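Side-chain contacts in phosphoserine phosphatase (PDB 4AP9), which probably hydrolyses L-phosphoserine to L-serine and phosphate in the last step of serine biosynthesis, with magnesium as its likely cofactor: residues G18-F23 with K187-L192; V98-G103 with E110-L115. All coordinates share one frame; numbering follows the deposited sequence.

Interaction 1: residues G18-F23 with K187-L192; sequences GTLTDF and KDLKEL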
# COMPACT_ATOMS: atom_id res chain seq x y z
N GLY A 18 -13.42 -6.40 -32.53
CA GLY A 18 -12.16 -6.57 -33.24
C GLY A 18 -11.42 -7.84 -32.85
O GLY A 18 -10.34 -8.12 -33.37
N THR A 19 -11.99 -8.61 -31.93
CA THR A 19 -11.46 -9.93 -31.63
C THR A 19 -12.49 -10.99 -31.98
O THR A 19 -12.22 -11.86 -32.80
CB THR A 19 -11.05 -10.07 -30.16
OG1 THR A 19 -12.22 -9.93 -29.33
CG2 THR A 19 -10.00 -9.01 -29.77
N LEU A 20 -13.67 -10.90 -31.35
CA LEU A 20 -14.73 -11.89 -31.57
C LEU A 20 -15.73 -11.49 -32.65
O LEU A 20 -16.38 -12.35 -33.24
CB LEU A 20 -15.48 -12.18 -30.27
CG LEU A 20 -14.67 -12.64 -29.06
CD1 LEU A 20 -15.61 -12.97 -27.91
CD2 LEU A 20 -13.80 -13.85 -29.40
N THR A 21 -15.86 -10.19 -32.89
CA THR A 21 -16.80 -9.69 -33.90
C THR A 21 -16.21 -8.50 -34.65
O THR A 21 -15.43 -7.73 -34.10
CB THR A 21 -18.12 -9.27 -33.26
OG1 THR A 21 -19.03 -8.85 -34.28
CG2 THR A 21 -17.91 -8.11 -32.31
N ASP A 22 -16.55 -8.36 -35.93
CA ASP A 22 -16.16 -7.13 -36.61
C ASP A 22 -17.30 -6.12 -36.66
O ASP A 22 -17.19 -5.11 -37.33
CB ASP A 22 -15.57 -7.39 -37.99
CG ASP A 22 -16.45 -8.25 -38.85
OD1 ASP A 22 -16.54 -9.46 -38.57
OD2 ASP A 22 -17.04 -7.72 -39.82
N PHE A 23 -18.38 -6.38 -35.92
CA PHE A 23 -19.46 -5.40 -35.80
C PHE A 23 -19.03 -4.17 -35.00
O PHE A 23 -18.45 -4.29 -33.91
CB PHE A 23 -20.74 -6.00 -35.19
CG PHE A 23 -21.85 -4.99 -35.06
CD1 PHE A 23 -22.47 -4.48 -36.18
CD2 PHE A 23 -22.23 -4.52 -33.81
CE1 PHE A 23 -23.48 -3.53 -36.07
CE2 PHE A 23 -23.24 -3.56 -33.69
CZ PHE A 23 -23.87 -3.08 -34.82
N LYS A 187 -2.44 -12.21 -36.29
CA LYS A 187 -3.01 -11.68 -37.53
C LYS A 187 -4.53 -11.53 -37.50
O LYS A 187 -5.07 -10.59 -38.08
CB LYS A 187 -2.63 -12.56 -38.73
CG LYS A 187 -1.17 -12.49 -39.11
CD LYS A 187 -0.92 -13.28 -40.39
CE LYS A 187 0.57 -13.46 -40.68
NZ LYS A 187 0.79 -14.34 -41.86
N ASP A 188 -5.21 -12.47 -36.86
CA ASP A 188 -6.66 -12.51 -36.87
C ASP A 188 -7.12 -13.52 -35.83
O ASP A 188 -6.30 -14.14 -35.16
CB ASP A 188 -7.18 -12.90 -38.26
CG ASP A 188 -6.54 -14.17 -38.80
OD1 ASP A 188 -6.12 -15.02 -37.98
OD2 ASP A 188 -6.46 -14.32 -40.04
N LEU A 189 -8.43 -13.70 -35.70
CA LEU A 189 -8.96 -14.55 -34.64
C LEU A 189 -8.48 -15.99 -34.80
O LEU A 189 -8.27 -16.69 -33.81
CB LEU A 189 -10.48 -14.49 -34.64
CG LEU A 189 -11.25 -15.29 -33.59
CD1 LEU A 189 -10.84 -14.87 -32.20
CD2 LEU A 189 -12.75 -15.08 -33.78
N LYS A 190 -8.31 -16.42 -36.05
CA LYS A 190 -7.86 -17.78 -36.31
C LYS A 190 -6.48 -18.01 -35.70
O LYS A 190 -6.24 -19.00 -35.01
CB LYS A 190 -7.82 -18.04 -37.82
CG LYS A 190 -7.21 -19.38 -38.21
CD LYS A 190 -8.10 -20.53 -37.75
CE LYS A 190 -7.37 -21.88 -37.87
NZ LYS A 190 -7.20 -22.36 -39.27
N GLU A 191 -5.57 -17.07 -35.94
CA GLU A 191 -4.24 -17.14 -35.37
C GLU A 191 -4.30 -17.14 -33.84
O GLU A 191 -3.53 -17.83 -33.18
CB GLU A 191 -3.41 -15.95 -35.89
CG GLU A 191 -1.91 -16.09 -35.72
CD GLU A 191 -1.16 -15.10 -36.59
OE1 GLU A 191 -1.30 -15.19 -37.83
OE2 GLU A 191 -0.42 -14.25 -36.05
N LEU A 192 -5.23 -16.36 -33.28
CA LEU A 192 -5.36 -16.29 -31.83
C LEU A 192 -5.81 -17.63 -31.27
O LEU A 192 -5.27 -18.10 -30.27
CB LEU A 192 -6.34 -15.19 -31.41
CG LEU A 192 -6.54 -14.99 -29.91
CD1 LEU A 192 -5.23 -14.59 -29.24
CD2 LEU A 192 -7.62 -13.95 -29.63
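The flat group that meets L189 is the peptide carbonyl of T19; no aromatic ring takes part. Both L189 methyls lie beyond the outer end of this C=O: L189 CD1 and L189 CD2 each stand 3.4 Å from T19 O. The stem follows, with L189 CB and L189 CG both 3.7 Å from T19 O. L189 has CG anti to its own nitrogen (chi1 -179°), which sends the branch across to the loop. L20, next in the loop, starts out away from the helix but brings its end back, with L20 CD2 4.2 Å from L189 CD1. G18-L20 belong to motif I (DxxGTL) of the haloacid dehalogenase superfamily, just after strand 11-15. The T19 hydroxyl, with one proton to share, is hydrogen-bonded to the carbonyls of D15 and I16, tying the loop to the strand end. L189 opens the last helix, whose N-cap is D188: E191 N bonds to D188 OD1 at 2.9 Å, almost straight (167°) and nearly along the C-O direction. L20 and L192 also pack on L87 of helix 82-93. With no hydrogen bond between loop and helix, this buried contact depends on van der Waals fit: four carbons of L189 set against one backbone oxygen.

Interaction 2: residues V98-G103 with E110-L115; sequences VVLISG and EPFKEL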
# COMPACT_ATOMS: atom_id res chain seq x y z
N VAL A 98 -12.89 -16.98 -18.20
CA VAL A 98 -13.04 -16.08 -19.35
C VAL A 98 -13.97 -14.90 -19.08
O VAL A 98 -15.14 -15.10 -18.72
CB VAL A 98 -13.55 -16.86 -20.57
CG1 VAL A 98 -13.70 -15.94 -21.79
CG2 VAL A 98 -12.62 -18.02 -20.88
N VAL A 99 -13.47 -13.68 -19.28
CA VAL A 99 -14.24 -12.48 -19.03
C VAL A 99 -14.32 -11.70 -20.32
O VAL A 99 -13.30 -11.35 -20.91
CB VAL A 99 -13.61 -11.59 -17.93
CG1 VAL A 99 -14.45 -10.35 -17.72
CG2 VAL A 99 -13.49 -12.37 -16.61
N LEU A 100 -15.55 -11.46 -20.78
CA LEU A 100 -15.74 -10.73 -22.02
C LEU A 100 -16.13 -9.30 -21.67
O LEU A 100 -17.01 -9.09 -20.85
CB LEU A 100 -16.85 -11.39 -22.85
CG LEU A 100 -16.71 -12.86 -23.22
CD1 LEU A 100 -17.75 -13.24 -24.26
CD2 LEU A 100 -15.32 -13.20 -23.73
N ILE A 101 -15.46 -8.33 -22.28
CA ILE A 101 -15.78 -6.94 -21.98
C ILE A 101 -15.96 -6.14 -23.26
O ILE A 101 -15.48 -6.53 -24.32
CB ILE A 101 -14.68 -6.27 -21.10
CG1 ILE A 101 -13.34 -6.17 -21.83
CG2 ILE A 101 -14.47 -7.06 -19.82
CD1 ILE A 101 -12.28 -5.46 -21.01
N SER A 102 -16.69 -5.04 -23.14
CA SER A 102 -16.78 -4.08 -24.23
C SER A 102 -17.21 -2.72 -23.68
O SER A 102 -17.91 -2.65 -22.66
CB SER A 102 -17.80 -4.55 -25.28
OG SER A 102 -17.93 -3.60 -26.34
N GLY A 103 -16.82 -1.66 -24.37
CA GLY A 103 -17.30 -0.32 -24.07
C GLY A 103 -18.60 0.00 -24.81
O GLY A 103 -19.17 1.08 -24.64
N GLU A 110 -25.67 -8.73 -26.78
CA GLU A 110 -26.39 -9.80 -26.11
C GLU A 110 -25.99 -11.23 -26.54
O GLU A 110 -25.94 -12.14 -25.70
CB GLU A 110 -27.89 -9.56 -26.27
CG GLU A 110 -28.76 -10.50 -25.48
CD GLU A 110 -29.05 -11.77 -26.23
OE1 GLU A 110 -28.74 -11.82 -27.45
OE2 GLU A 110 -29.58 -12.72 -25.61
N PRO A 111 -25.69 -11.44 -27.83
CA PRO A 111 -25.30 -12.81 -28.20
C PRO A 111 -24.08 -13.36 -27.42
O PRO A 111 -23.94 -14.57 -27.28
CB PRO A 111 -24.98 -12.69 -29.70
CG PRO A 111 -25.82 -11.54 -30.18
CD PRO A 111 -25.86 -10.57 -29.01
N PHE A 112 -23.24 -12.47 -26.89
CA PHE A 112 -22.04 -12.88 -26.16
C PHE A 112 -22.28 -12.98 -24.65
O PHE A 112 -21.37 -13.33 -23.90
CB PHE A 112 -20.92 -11.88 -26.41
CG PHE A 112 -20.42 -11.87 -27.82
CD1 PHE A 112 -19.59 -12.88 -28.27
CD2 PHE A 112 -20.76 -10.85 -28.68
CE1 PHE A 112 -19.12 -12.87 -29.57
CE2 PHE A 112 -20.30 -10.84 -29.98
CZ PHE A 112 -19.47 -11.86 -30.42
N LYS A 113 -23.49 -12.65 -24.21
CA LYS A 113 -23.79 -12.46 -22.79
C LYS A 113 -23.47 -13.69 -21.93
O LYS A 113 -23.06 -13.57 -20.78
CB LYS A 113 -25.26 -12.09 -22.64
CG LYS A 113 -25.72 -11.64 -21.26
CD LYS A 113 -27.23 -11.46 -21.30
CE LYS A 113 -27.75 -10.56 -20.19
NZ LYS A 113 -29.16 -10.12 -20.43
N GLU A 114 -23.67 -14.88 -22.49
CA GLU A 114 -23.49 -16.11 -21.72
C GLU A 114 -22.32 -16.95 -22.22
O GLU A 114 -22.12 -18.09 -21.76
CB GLU A 114 -24.76 -16.95 -21.75
CG GLU A 114 -26.01 -16.21 -21.31
CD GLU A 114 -26.00 -15.88 -19.84
OE1 GLU A 114 -25.11 -16.39 -19.11
OE2 GLU A 114 -26.87 -15.11 -19.40
N LEU A 115 -21.55 -16.40 -23.15
CA LEU A 115 -20.47 -17.17 -23.76
C LEU A 115 -19.32 -17.36 -22.78
O LEU A 115 -18.78 -18.45 -22.66
CB LEU A 115 -19.99 -16.49 -25.04
CG LEU A 115 -18.86 -17.23 -25.75
CD1 LEU A 115 -19.30 -18.63 -26.18
CD2 LEU A 115 -18.39 -16.45 -26.95
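Strand 97-102, an inner strand of the central haloacid dehalogenase sheet, packs through L100 against the turns that lead toward strand 118-127. A single methyl does the touching: L100 CD1 lies 3.6 Å from F112 O and 4.1 Å from F112 CB, and L115 CB is 4.0 Å from the same L100 CD1. L100 places CG beside its backbone N, anti to the carbonyl carbon (chi1 -56°), from where the methyl enters the corner between F112 and L115. Next to the F112 ring this methyl takes an oblique position, whereas L115 CD2 lies at the ring edge and in its plane. The strand is one of the parallel strands of the Rossmann-like fold, hydrogen-bonded to strand 11-15 on one flank and to E118 on the other. Two backbone bonds fold the following segment: K113 N to E110 O at 2.9 Å, and L115 N to F112 O at 3.2 Å. F112 O therefore has a polar partner of its own while it rests against the L100 methyl. The F112 side chain also touches V78 and F119, and L115 packs on R85 and V88 of helix 82-93. Further out, away from L100, K113 forms a salt bridge with E114 of a second subunit.

Both contacts are buried and apolar, and neither has a hydrogen bond crossing it; in each a leucine lies against a backbone oxygen as well as carbon, with both methyls in interaction 1 and one in interaction 2. Interaction 1 lies farther from the chain centre and joins the loop after strand 11-15 to the last helix, from segments 164 residues apart at their closest ends. Interaction 2 lies deeper and is local, joining a strand to its own following turns. They meet in one apolar layer beside helix 82-93: L20 CB is 3.8 Å from F112 CE1, and L20 CD1 4.2 Å from L100 CD2. I14 of strand 11-15 touches T19, L20 and L100.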